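Insecticidal Delta-Endotoxin Cry8Ea1 (PDB 3EB7) is an insecticidal three-domain Cry toxin that probably kills susceptible insect larvae by inserting into the gut membrane and forming pores. Local coordinates at residues Ser2-Val7 against Ile50-Gln54; Ile59-Ala64 against Tyr128-Leu132; Arg209-Leu213 against Val397-Pro401. All coordinates share one frame; numbering follows the deposited sequence.

Contact 1: Ser2-Val7 against Ile50-Gln54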
loop_
_atom_site.group_PDB
_atom_site.type_symbol
_atom_site.label_atom_id
_atom_site.label_comp_id
_atom_site.label_asym_id
_atom_site.label_seq_id
_atom_site.Cartn_x
_atom_site.Cartn_y
_atom_site.Cartn_z
ATOM N N SER A 2 8.646 -17.637 7.578
ATOM C CA SER A 2 9.078 -16.924 6.404
ATOM C C SER A 2 8.169 -15.758 6.005
ATOM O O SER A 2 8.670 -14.721 5.567
ATOM C CB SER A 2 9.293 -17.920 5.262
ATOM O OG SER A 2 10.533 -18.604 5.489
ATOM N N GLU A 3 6.859 -15.918 6.221
ATOM C CA GLU A 3 5.864 -14.878 5.909
ATOM C C GLU A 3 6.155 -13.570 6.638
ATOM O O GLU A 3 6.301 -12.546 5.976
ATOM C CB GLU A 3 4.450 -15.369 6.213
ATOM C CG GLU A 3 3.904 -16.380 5.190
ATOM C CD GLU A 3 2.521 -16.932 5.599
ATOM O OE1 GLU A 3 1.755 -16.230 6.318
ATOM O OE2 GLU A 3 2.195 -18.076 5.214
ATOM N N ARG A 4 6.278 -13.629 7.969
ATOM C CA ARG A 4 6.630 -12.470 8.828
ATOM C C ARG A 4 7.890 -11.788 8.385
ATOM O O ARG A 4 7.938 -10.571 8.290
ATOM C CB ARG A 4 6.842 -12.867 10.317
ATOM C CG ARG A 4 5.772 -13.767 10.893
ATOM C CD ARG A 4 6.336 -14.756 11.911
ATOM N NE ARG A 4 6.635 -14.107 13.165
ATOM C CZ ARG A 4 5.923 -14.259 14.287
ATOM N NH1 ARG A 4 4.864 -15.063 14.315
ATOM N NH2 ARG A 4 6.279 -13.598 15.391
ATOM N N ASP A 5 8.919 -12.595 8.156
ATOM C CA ASP A 5 10.226 -12.146 7.629
ATOM C C ASP A 5 10.122 -11.439 6.271
ATOM O O ASP A 5 10.666 -10.349 6.090
ATOM C CB ASP A 5 11.127 -13.374 7.484
ATOM C CG ASP A 5 12.610 -13.044 7.605
ATOM O OD1 ASP A 5 12.985 -11.835 7.550
ATOM O OD2 ASP A 5 13.410 -14.026 7.750
ATOM N N ALA A 6 9.426 -12.071 5.323
ATOM C CA ALA A 6 9.237 -11.529 3.954
ATOM C C ALA A 6 8.500 -10.196 3.961
ATOM O O ALA A 6 8.870 -9.273 3.258
ATOM C CB ALA A 6 8.533 -12.523 3.080
ATOM N N VAL A 7 7.483 -10.106 4.798
ATOM C CA VAL A 7 6.637 -8.930 4.907
ATOM C C VAL A 7 7.418 -7.827 5.602
ATOM O O VAL A 7 7.317 -6.658 5.264
ATOM C CB VAL A 7 5.332 -9.296 5.647
ATOM C CG1 VAL A 7 4.594 -8.058 6.136
ATOM C CG2 VAL A 7 4.444 -10.079 4.687
ATOM N N ILE A 50 13.417 -16.875 1.306
ATOM C CA ILE A 50 12.316 -16.393 2.153
ATOM C C ILE A 50 11.069 -15.853 1.394
ATOM O O ILE A 50 9.933 -16.118 1.809
ATOM C CB ILE A 50 12.875 -15.392 3.204
ATOM C CG1 ILE A 50 13.877 -16.134 4.105
ATOM C CG2 ILE A 50 11.743 -14.715 4.044
ATOM C CD1 ILE A 50 14.741 -15.223 4.963
ATOM N N PHE A 51 11.277 -15.109 0.312
ATOM C CA PHE A 51 10.202 -14.661 -0.587
ATOM C C PHE A 51 9.446 -15.828 -1.242
ATOM O O PHE A 51 8.215 -15.777 -1.422
ATOM C CB PHE A 51 10.741 -13.689 -1.676
ATOM C CG PHE A 51 11.096 -12.313 -1.152
ATOM C CD1 PHE A 51 12.383 -11.815 -1.275
ATOM C CD2 PHE A 51 10.121 -11.500 -0.553
ATOM C CE1 PHE A 51 12.722 -10.530 -0.786
ATOM C CE2 PHE A 51 10.434 -10.207 -0.073
ATOM C CZ PHE A 51 11.736 -9.736 -0.180
ATOM N N MET A 52 10.182 -16.880 -1.587
ATOM C CA MET A 52 9.574 -18.057 -2.187
ATOM C C MET A 52 8.757 -18.824 -1.153
ATOM O O MET A 52 7.595 -19.194 -1.399
ATOM C CB MET A 52 10.638 -18.969 -2.784
ATOM C CG MET A 52 11.397 -18.366 -3.917
ATOM S SD MET A 52 12.527 -19.617 -4.638
ATOM C CE MET A 52 13.462 -18.575 -5.777
ATOM N N GLU A 53 9.357 -19.051 0.006
ATOM C CA GLU A 53 8.671 -19.721 1.108
ATOM C C GLU A 53 7.375 -19.013 1.512
ATOM O O GLU A 53 6.351 -19.659 1.798
ATOM C CB GLU A 53 9.610 -19.885 2.309
ATOM C CG GLU A 53 10.824 -20.775 2.011
ATOM C CD GLU A 53 11.748 -20.984 3.233
ATOM O OE1 GLU A 53 11.467 -20.472 4.337
ATOM O OE2 GLU A 53 12.783 -21.668 3.098
ATOM N N GLN A 54 7.421 -17.691 1.543
ATOM C CA GLN A 54 6.220 -16.890 1.807
ATOM C C GLN A 54 5.037 -17.267 0.900
ATOM O O GLN A 54 3.991 -17.666 1.364
ATOM C CB GLN A 54 6.541 -15.390 1.645
ATOM C CG GLN A 54 5.332 -14.525 1.814
ATOM C CD GLN A 54 5.530 -13.109 1.288
ATOM O OE1 GLN A 54 4.883 -12.176 1.773
ATOM N NE2 GLN A 54 6.420 -12.941 0.312
#
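Ala6 and Ile50 meet where two helices of the N-terminal helical domain of this Cry toxin cross, helix 2-20 against helix 47-59, and they illustrate how a small side chain allows a close approach. The local axes pass 8.1 Å apart at 123°. Apolar packing centres on the Ala6 methyl, directed at the other helix: its CB has CG2 of Ile50 at 4.0 Å, while CD2 of the Phe51 ring lies 4.1 Å from the same CB. Phe51 leaves its backbone heading elsewhere, yet its ring reaches back to Ala6 and continues onto Ser134, Val135 and Gln138 of helix 133-153. The aliphatic part of Gln54 fills in beside them, with CB 3.8 Å from Ala6 CB; the Glu3 methylene CG rests against its CG.

Polar contacts lie toward the partly exposed side. Ser2 OG donates to Glu53 OE1, but the modelled length is too short for its geometry to be trusted. Beyond that acceptor, OE2 of Glu53 sits close to the like-charged Glu49.

Mixed polar-apolar contacts complete the crossing, the closest of them made by Ile50. Its CG2, set anti to the backbone N by chi1 of -62°, leans on the carbonyl O of Ser2 at 3.4 Å, an oxygen already bonded to Ala6 N. Its CD1 reaches past the Asp5 side chain, crossing it at about a right angle, 3.3 Å from OD2.

Contact 2: Ile59-Ala64 against Tyr128-Leu132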
loop_
_atom_site.group_PDB
_atom_site.type_symbol
_atom_site.label_atom_id
_atom_site.label_comp_id
_atom_site.label_asym_id
_atom_site.label_seq_id
_atom_site.Cartn_x
_atom_site.Cartn_y
_atom_site.Cartn_z
ATOM N N ILE A 59 -0.272 -19.953 -0.703
ATOM C CA ILE A 59 -1.056 -20.652 -1.704
ATOM C C ILE A 59 -1.022 -22.187 -1.586
ATOM O O ILE A 59 -1.793 -22.871 -2.243
ATOM C CB ILE A 59 -0.612 -20.232 -3.125
ATOM C CG1 ILE A 59 0.796 -20.752 -3.433
ATOM C CG2 ILE A 59 -0.799 -18.694 -3.296
ATOM C CD1 ILE A 59 1.258 -20.505 -4.849
ATOM N N ASN A 60 -0.110 -22.718 -0.771
ATOM C CA ASN A 60 0.003 -24.151 -0.569
ATOM C C ASN A 60 0.397 -24.865 -1.858
ATOM O O ASN A 60 -0.152 -25.919 -2.179
ATOM C CB ASN A 60 -1.309 -24.711 -0.003
ATOM C CG ASN A 60 -1.114 -26.027 0.771
ATOM O OD1 ASN A 60 0.002 -26.378 1.179
ATOM N ND2 ASN A 60 -2.216 -26.758 0.974
ATOM N N GLN A 61 1.334 -24.269 -2.600
ATOM C CA GLN A 61 1.965 -24.920 -3.744
ATOM C C GLN A 61 3.481 -24.924 -3.525
ATOM O O GLN A 61 4.022 -24.102 -2.787
ATOM C CB GLN A 61 1.631 -24.242 -5.076
ATOM C CG GLN A 61 0.143 -24.048 -5.362
ATOM C CD GLN A 61 -0.601 -25.306 -5.824
ATOM O OE1 GLN A 61 -1.837 -25.309 -5.886
ATOM N NE2 GLN A 61 0.139 -26.364 -6.167
ATOM N N LYS A 62 4.155 -25.865 -4.174
ATOM C CA LYS A 62 5.586 -26.075 -4.005
ATOM C C LYS A 62 6.218 -25.712 -5.332
ATOM O O LYS A 62 5.725 -26.142 -6.366
ATOM C CB LYS A 62 5.832 -27.568 -3.689
ATOM C CG LYS A 62 7.008 -27.873 -2.777
ATOM C CD LYS A 62 7.704 -29.180 -3.226
ATOM C CE LYS A 62 9.193 -29.164 -2.818
ATOM N NZ LYS A 62 10.119 -29.709 -3.880
ATOM N N ILE A 63 7.279 -24.906 -5.316
ATOM C CA ILE A 63 8.023 -24.590 -6.538
ATOM C C ILE A 63 8.864 -25.827 -6.829
ATOM O O ILE A 63 9.410 -26.408 -5.898
ATOM C CB ILE A 63 8.924 -23.299 -6.414
ATOM C CG1 ILE A 63 8.035 -22.050 -6.170
ATOM C CG2 ILE A 63 9.758 -23.078 -7.691
ATOM C CD1 ILE A 63 8.762 -20.861 -5.503
ATOM N N ALA A 64 8.921 -26.255 -8.094
ATOM C CA ALA A 64 9.756 -27.385 -8.490
ATOM C C ALA A 64 11.213 -27.063 -8.150
ATOM O O ALA A 64 11.642 -25.890 -8.254
ATOM C CB ALA A 64 9.599 -27.675 -9.967
ATOM N N TYR A 128 4.376 -21.461 -12.187
ATOM C CA TYR A 128 4.950 -20.994 -10.909
ATOM C C TYR A 128 4.983 -19.482 -10.804
ATOM O O TYR A 128 5.641 -18.929 -9.940
ATOM C CB TYR A 128 6.373 -21.558 -10.693
ATOM C CG TYR A 128 6.406 -23.081 -10.753
ATOM C CD1 TYR A 128 6.959 -23.742 -11.846
ATOM C CD2 TYR A 128 5.849 -23.844 -9.738
ATOM C CE1 TYR A 128 6.974 -25.133 -11.933
ATOM C CE2 TYR A 128 5.837 -25.236 -9.808
ATOM C CZ TYR A 128 6.393 -25.870 -10.917
ATOM O OH TYR A 128 6.401 -27.241 -10.981
ATOM N N GLU A 129 4.265 -18.802 -11.681
ATOM C CA GLU A 129 4.275 -17.358 -11.709
ATOM C C GLU A 129 3.843 -16.759 -10.373
ATOM O O GLU A 129 4.371 -15.744 -9.967
ATOM C CB GLU A 129 3.354 -16.866 -12.822
ATOM C CG GLU A 129 3.736 -17.349 -14.205
ATOM C CD GLU A 129 2.994 -18.612 -14.637
ATOM O OE1 GLU A 129 2.433 -19.371 -13.792
ATOM O OE2 GLU A 129 2.978 -18.837 -15.863
ATOM N N VAL A 130 2.861 -17.379 -9.724
ATOM C CA VAL A 130 2.380 -16.944 -8.405
ATOM C C VAL A 130 3.386 -17.237 -7.252
ATOM O O VAL A 130 3.869 -16.304 -6.588
ATOM C CB VAL A 130 0.991 -17.541 -8.073
ATOM C CG1 VAL A 130 0.531 -17.117 -6.650
ATOM C CG2 VAL A 130 -0.061 -17.164 -9.166
ATOM N N PRO A 131 3.737 -18.517 -7.025
ATOM C CA PRO A 131 4.676 -18.693 -5.907
ATOM C C PRO A 131 5.986 -17.871 -6.054
ATOM O O PRO A 131 6.628 -17.565 -5.049
ATOM C CB PRO A 131 4.959 -20.208 -5.902
ATOM C CG PRO A 131 4.564 -20.668 -7.281
ATOM C CD PRO A 131 3.414 -19.792 -7.681
ATOM N N LEU A 132 6.341 -17.504 -7.288
ATOM C CA LEU A 132 7.545 -16.691 -7.550
ATOM C C LEU A 132 7.287 -15.185 -7.663
ATOM O O LEU A 132 8.195 -14.439 -7.989
ATOM C CB LEU A 132 8.262 -17.165 -8.825
ATOM C CG LEU A 132 8.926 -18.549 -8.854
ATOM C CD1 LEU A 132 9.103 -18.964 -10.343
ATOM C CD2 LEU A 132 10.289 -18.603 -8.098
#
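Ile63 and Tyr128 bury the most surface here, with Pro131 and Ile59 following, and together they join two interhelical loops by packing that is almost wholly apolar. Ile63 works through its longer branch. CG1 lies 3.6 Å from Pro131 CB, the two side chains meeting at a slant, and the chain then ends with CD1 at 3.8 Å from Leu132 CD2. The Ile63 backbone is steadied by its N bonding to Glu56 of the preceding helix.

Tyr128 packs against the 62-64 part of the first loop. With CG beside its own backbone N (chi1 -56°), its ring is laid obliquely along that main chain: CE2 is 3.6 Å from the carbonyl O of Lys62, and CD2 is 3.9 Å from CA of Ile63. Farther out, the phenol reaches the Ala64 methyl, where OH and CB are 3.4 Å apart.

Pro131 is gripped from a second direction by Ile59, whose CD1 lies 3.6 Å from the proline CD and whose side chain crosses the ring at about a right angle. CG1 of Val130 touches the same isoleucine. The contact joins the 47-59 to 65-93 connection with the loop entering helix 133-153, loop packing at the end of the Cry-toxin helical bundle.

Contact 3: Arg209-Leu213 against Val397-Pro401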
loop_
_atom_site.group_PDB
_atom_site.type_symbol
_atom_site.label_atom_id
_atom_site.label_comp_id
_atom_site.label_asym_id
_atom_site.label_seq_id
_atom_site.Cartn_x
_atom_site.Cartn_y
_atom_site.Cartn_z
ATOM N N ARG A 209 -3.707 -9.353 1.881
ATOM C CA ARG A 209 -2.884 -8.417 2.671
ATOM C C ARG A 209 -1.364 -8.563 2.370
ATOM O O ARG A 209 -0.671 -7.581 2.067
ATOM C CB ARG A 209 -3.166 -8.550 4.183
ATOM C CG ARG A 209 -2.178 -7.707 5.071
ATOM C CD ARG A 209 -2.327 -7.962 6.554
ATOM N NE ARG A 209 -1.816 -9.272 6.972
ATOM C CZ ARG A 209 -2.581 -10.350 7.202
ATOM N NH1 ARG A 209 -3.914 -10.308 7.066
ATOM N NH2 ARG A 209 -2.013 -11.487 7.595
ATOM N N GLU A 210 -0.848 -9.777 2.454
ATOM C CA GLU A 210 0.585 -9.972 2.318
ATOM C C GLU A 210 1.114 -9.558 0.968
ATOM O O GLU A 210 2.180 -8.984 0.903
ATOM C CB GLU A 210 0.979 -11.425 2.615
ATOM C CG GLU A 210 0.909 -11.757 4.113
ATOM C CD GLU A 210 1.704 -13.037 4.475
ATOM O OE1 GLU A 210 2.632 -13.458 3.693
ATOM O OE2 GLU A 210 1.398 -13.595 5.558
ATOM N N MET A 211 0.371 -9.859 -0.096
ATOM C CA MET A 211 0.817 -9.530 -1.454
ATOM C C MET A 211 0.579 -8.092 -1.868
ATOM O O MET A 211 1.245 -7.594 -2.753
ATOM C CB MET A 211 0.216 -10.496 -2.497
ATOM C CG MET A 211 0.569 -11.975 -2.239
ATOM S SD MET A 211 2.361 -12.262 -2.079
ATOM C CE MET A 211 2.757 -12.436 -3.823
ATOM N N THR A 212 -0.374 -7.420 -1.239
ATOM C CA THR A 212 -0.475 -5.989 -1.383
ATOM C C THR A 212 0.818 -5.368 -0.852
ATOM O O THR A 212 1.413 -4.520 -1.522
ATOM C CB THR A 212 -1.644 -5.452 -0.569
ATOM O OG1 THR A 212 -2.852 -6.091 -1.005
ATOM C CG2 THR A 212 -1.776 -3.899 -0.717
ATOM N N LEU A 213 1.219 -5.781 0.360
ATOM C CA LEU A 213 2.460 -5.346 0.993
ATOM C C LEU A 213 3.718 -5.733 0.213
ATOM O O LEU A 213 4.596 -4.911 0.053
ATOM C CB LEU A 213 2.575 -5.914 2.430
ATOM C CG LEU A 213 1.529 -5.474 3.420
ATOM C CD1 LEU A 213 1.540 -6.372 4.609
ATOM C CD2 LEU A 213 1.715 -3.995 3.796
ATOM N N VAL A 397 3.244 -8.318 13.807
ATOM C CA VAL A 397 3.611 -9.524 13.094
ATOM C C VAL A 397 3.156 -9.413 11.602
ATOM O O VAL A 397 3.879 -9.793 10.679
ATOM C CB VAL A 397 3.021 -10.795 13.827
ATOM C CG1 VAL A 397 3.169 -12.070 12.980
ATOM C CG2 VAL A 397 3.689 -10.978 15.183
ATOM N N GLU A 398 1.956 -8.880 11.388
ATOM C CA GLU A 398 1.371 -8.739 10.044
ATOM C C GLU A 398 1.738 -7.389 9.418
ATOM O O GLU A 398 2.072 -7.316 8.233
ATOM C CB GLU A 398 -0.142 -8.951 10.128
ATOM C CG GLU A 398 -0.486 -10.213 10.917
ATOM C CD GLU A 398 -1.967 -10.568 10.932
ATOM O OE1 GLU A 398 -2.353 -11.557 11.613
ATOM O OE2 GLU A 398 -2.762 -9.894 10.247
ATOM N N LEU A 399 1.762 -6.349 10.250
ATOM C CA LEU A 399 2.131 -4.974 9.878
ATOM C C LEU A 399 3.353 -4.392 10.661
ATOM O O LEU A 399 3.208 -3.423 11.478
ATOM C CB LEU A 399 0.888 -4.092 10.077
ATOM C CG LEU A 399 -0.295 -4.455 9.182
ATOM C CD1 LEU A 399 -1.474 -3.591 9.493
ATOM C CD2 LEU A 399 0.068 -4.345 7.690
ATOM N N PRO A 400 4.568 -4.946 10.401
ATOM C CA PRO A 400 5.749 -4.551 11.188
ATOM C C PRO A 400 6.181 -3.129 10.943
ATOM O O PRO A 400 5.785 -2.527 9.948
ATOM C CB PRO A 400 6.858 -5.530 10.715
ATOM C CG PRO A 400 6.463 -5.897 9.327
ATOM C CD PRO A 400 4.914 -5.979 9.396
ATOM N N PRO A 401 6.995 -2.572 11.852
ATOM C CA PRO A 401 7.637 -1.280 11.573
ATOM C C PRO A 401 8.607 -1.376 10.376
ATOM O O PRO A 401 8.974 -2.486 9.958
ATOM C CB PRO A 401 8.384 -0.965 12.886
ATOM C CG PRO A 401 7.751 -1.782 13.898
ATOM C CD PRO A 401 7.321 -3.056 13.202
HETATM O O HOH W 1 0.905 -9.407 6.738
#
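The interface between the helical domain and the following beta-rich domain is bridged by Arg209 of helix 198-220 and Glu398 of the short, weakly bonded helix 395-398 that follows strand 389-394. The salt bridge is stacked rather than end-on: OE2 of Glu398 sits 3.0 Å above the centre of the guanidinium, and the two flat groups are 22° from parallel. NH2 of Arg209 is 3.2 Å from this OE2, but no N-H points at it, so the attraction is one of charge alone.

The directed bonds go elsewhere. Arg209 NH1 is held by the carbonyl O of Tyr243 and by Asp245, whose backbone N in turn binds Glu398 OE2. At the guanidinium edge, in its plane, NE donates to a water at 2.7 Å, and that water donates to Glu398 O at 2.8 Å. A bend at chi3 (72°) turns the guanidinium out of the line of the otherwise extended arginine chain.

Beside the charges, Leu213 CD1 packs on Leu399 CD2 at 4.0 Å, their side chains crossing nearly at right angles. A salt bridge over the guanidinium face, a bridging water and a leucine pair combine in a buried interdomain contact of the Cry toxin fold.

The three contacts show chemistry changing with place. Contact 3 is buried, about 9 Å between its centre and that of the chain, and joins two domains through ionic groups and water, with one leucine pair beside them. Contacts 1 and 2 are partly buried, at about 17 Å and 23 Å, and stay within the helical domain, where apolar packing dominates. They share helix 47-59: contact 1 uses its middle, contact 2 its end, and Met52 CB touches Ile63 CD1 at 3.8 Å. Contact 1 also borders contact 3, with Val7 CG1 3.4 Å from Glu398 O. Nearby, Glu3 and Glu210 bring their carboxylates together, consistent with a shared proton.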